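Local coordinates for protein probable porin (Pseudomonas aeruginosa, PDB 4FSO) that probably forms a beta-barrel pore of the OprD porin family in the outer membrane, through which small solutes would pass, at residues Ser113-Arg118 and Ala144-Glu149. Sequence-based numbering, arbitrary orientation.
Sequences SQTQFR and AQLTSE. With C8E ((hydroxyethyloxy)tri(ethyloxy)octane), chain J.
Two neighbouring antiparallel strands of the porin barrel wall meet here, paired from Thr115 with Ser148 to Arg118 with Gln145. At the hydrogen-bonded pair Gln116 and Thr147 the backbones grip each other twice: Gln116 N donates to Thr147 O at 2.8 Å, with 168° at the hydrogen, and Thr147 N returns a bond to Gln116 O. Arg118 and Gln145 repeat this pair of hydrogen bonds, and Glu149 N to Gln114 O, 3.0 Å, carries the ladder past the Thr115–Ser148 pair.

Thr115, Phe117, Leu146 and Ser148 share the face that meets detergent, as expected for the membrane side of a barrel. Ser148 OG donates to Thr115 OG1 at 2.8 Å; the same Thr115 oxygen also bonds to Glu150. With CG2 anti to the backbone N, Thr115 turns this methyl to Leu146 CD1, 3.7 Å away, and to the ether oxygen O15 in the head group of a C8E molecule. Phe117 CB touches C8E C10 at 3.5 Å, while C3 of the detergent's alkyl tail reaches the ring edge and Ala144 CB lies 3.9 Å from Phe117 CE1.

On the other face, Gln116 CG rests 3.3 Å from Thr147 OG1. Arg118 and Gln145 run side by side, their guanidinium and amide planes 58° apart; Gln145 OE1 sits at the guanidinium edge, but at 3.7 Å from Arg118 NH1 this is a loose polar approach.

Outside the pair, Phe117 bonds through its backbone to Met110 on strand 101-112, and Leu146 and Ser148 bond likewise to Ala158 and Phe156 on strand 154-165, which places both segments within the continuous wall.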
loop_
_atom_site.group_PDB
_atom_site.type_symbol
_atom_site.label_atom_id
_atom_site.label_comp_id
_atom_site.label_asym_id
_atom_site.label_seq_id
_atom_site.Cartn_x
_atom_site.Cartn_y
_atom_site.Cartn_z
ATOM N N SER A 113 17.759 19.656 13.279
ATOM C CA SER A 113 18.667 19.226 12.216
ATOM C C SER A 113 17.936 18.441 11.113
ATOM O O SER A 113 17.054 18.979 10.451
ATOM C CB SER A 113 19.837 18.422 12.797
ATOM O OG SER A 113 20.998 18.548 11.992
ATOM N N GLN A 114 18.298 17.176 10.925
ATOM C CA GLN A 114 17.625 16.339 9.934
ATOM C C GLN A 114 16.845 15.226 10.630
ATOM O O GLN A 114 16.697 14.125 10.108
ATOM C CB GLN A 114 18.633 15.742 8.951
ATOM C CG GLN A 114 19.645 16.733 8.401
ATOM C CD GLN A 114 19.000 17.827 7.583
ATOM O OE1 GLN A 114 18.007 17.596 6.896
ATOM N NE2 GLN A 114 19.552 19.035 7.662
ATOM N N THR A 115 16.338 15.530 11.815
ATOM C CA THR A 115 15.652 14.543 12.619
ATOM C C THR A 115 14.270 15.084 13.011
ATOM O O THR A 115 14.123 16.264 13.342
ATOM C CB THR A 115 16.503 14.220 13.873
ATOM O OG1 THR A 115 17.753 13.643 13.468
ATOM C CG2 THR A 115 15.781 13.266 14.820
ATOM N N GLN A 116 13.253 14.230 12.960
ATOM C CA GLN A 116 11.907 14.663 13.296
ATOM C C GLN A 116 11.104 13.601 14.045
ATOM O O GLN A 116 11.258 12.402 13.816
ATOM C CB GLN A 116 11.172 15.146 12.042
ATOM C CG GLN A 116 11.580 14.412 10.787
ATOM C CD GLN A 116 11.789 15.339 9.605
ATOM O OE1 GLN A 116 12.830 15.291 8.938
ATOM N NE2 GLN A 116 10.795 16.181 9.328
ATOM N N PHE A 117 10.262 14.057 14.964
ATOM C CA PHE A 117 9.452 13.167 15.778
ATOM C C PHE A 117 8.003 13.586 15.612
ATOM O O PHE A 117 7.716 14.757 15.426
ATOM C CB PHE A 117 9.879 13.239 17.259
ATOM C CG PHE A 117 9.001 12.436 18.187
ATOM C CD1 PHE A 117 9.060 11.046 18.195
ATOM C CD2 PHE A 117 8.105 13.067 19.037
ATOM C CE1 PHE A 117 8.242 10.299 19.037
ATOM C CE2 PHE A 117 7.283 12.329 19.882
ATOM C CZ PHE A 117 7.355 10.942 19.882
ATOM N N ARG A 118 7.091 12.628 15.658
ATOM C CA ARG A 118 5.669 12.929 15.588
ATOM C C ARG A 118 4.975 12.031 16.576
ATOM O O ARG A 118 5.412 10.897 16.815
ATOM C CB ARG A 118 5.099 12.677 14.184
ATOM C CG ARG A 118 5.551 13.671 13.135
ATOM C CD ARG A 118 5.188 13.214 11.733
ATOM N NE ARG A 118 3.767 13.388 11.458
ATOM C CZ ARG A 118 2.974 12.450 10.949
ATOM N NH1 ARG A 118 3.467 11.247 10.643
ATOM N NH2 ARG A 118 1.686 12.726 10.747
ATOM N N ALA A 144 3.619 6.954 17.225
ATOM C CA ALA A 144 4.802 7.793 17.277
ATOM C C ALA A 144 5.731 7.432 16.131
ATOM O O ALA A 144 5.905 6.249 15.784
ATOM C CB ALA A 144 5.520 7.606 18.616
ATOM N N GLN A 145 6.337 8.450 15.542
ATOM C CA GLN A 145 7.285 8.191 14.495
ATOM C C GLN A 145 8.482 9.115 14.587
ATOM O O GLN A 145 8.349 10.348 14.536
ATOM C CB GLN A 145 6.621 8.302 13.131
ATOM C CG GLN A 145 7.555 7.924 11.999
ATOM C CD GLN A 145 6.881 7.919 10.644
ATOM O OE1 GLN A 145 5.723 8.308 10.501
ATOM N NE2 GLN A 145 7.610 7.468 9.634
ATOM N N LEU A 146 9.652 8.494 14.731
ATOM C CA LEU A 146 10.929 9.188 14.639
ATOM C C LEU A 146 11.587 8.863 13.307
ATOM O O LEU A 146 11.771 7.693 12.977
ATOM C CB LEU A 146 11.846 8.723 15.760
ATOM C CG LEU A 146 13.281 9.227 15.689
ATOM C CD1 LEU A 146 13.306 10.713 15.999
ATOM C CD2 LEU A 146 14.200 8.441 16.621
ATOM N N THR A 147 11.924 9.888 12.532
ATOM C CA THR A 147 12.822 9.702 11.395
ATOM C C THR A 147 14.093 10.567 11.525
ATOM O O THR A 147 14.071 11.653 12.125
ATOM C CB THR A 147 12.131 9.925 10.029
ATOM O OG1 THR A 147 12.076 11.319 9.729
ATOM C CG2 THR A 147 10.744 9.368 10.035
ATOM N N SER A 148 15.200 10.071 10.971
ATOM C CA SER A 148 16.483 10.766 11.072
ATOM C C SER A 148 17.355 10.500 9.857
ATOM O O SER A 148 17.510 9.354 9.442
ATOM C CB SER A 148 17.214 10.339 12.342
ATOM O OG SER A 148 18.365 11.128 12.529
ATOM N N GLU A 149 17.918 11.561 9.284
ATOM C CA GLU A 149 18.756 11.442 8.091
ATOM C C GLU A 149 19.902 12.448 8.180
ATOM O O GLU A 149 20.095 13.279 7.287
ATOM C CB GLU A 149 17.936 11.651 6.807
ATOM C CG GLU A 149 18.650 11.207 5.511
ATOM C CD GLU A 149 17.853 11.466 4.218
ATOM O OE1 GLU A 149 16.609 11.597 4.278
ATOM O OE2 GLU A 149 18.486 11.540 3.138
HETATM C C1 C8E J . 9.386 4.296 18.920
HETATM C C2 C8E J . 9.365 5.695 18.294
HETATM C C3 C8E J . 9.684 6.787 19.324
HETATM C C4 C8E J . 11.165 6.842 19.726
HETATM C C5 C8E J . 11.421 7.767 20.923
HETATM C C6 C8E J . 12.422 8.867 20.572
HETATM C C7 C8E J . 12.027 10.212 21.177
HETATM C C8 C8E J . 13.033 11.241 20.641
HETATM O O9 C8E J . 12.625 12.571 20.937
HETATM C C10 C8E J . 12.346 13.395 19.802
HETATM C C11 C8E J . 13.558 14.253 19.395
HETATM O O12 C8E J . 13.181 15.285 18.486
HETATM C C13 C8E J . 14.242 15.697 17.628
HETATM C C14 C8E J . 15.568 15.745 18.380
HETATM O O15 C8E J . 16.604 15.136 17.639
#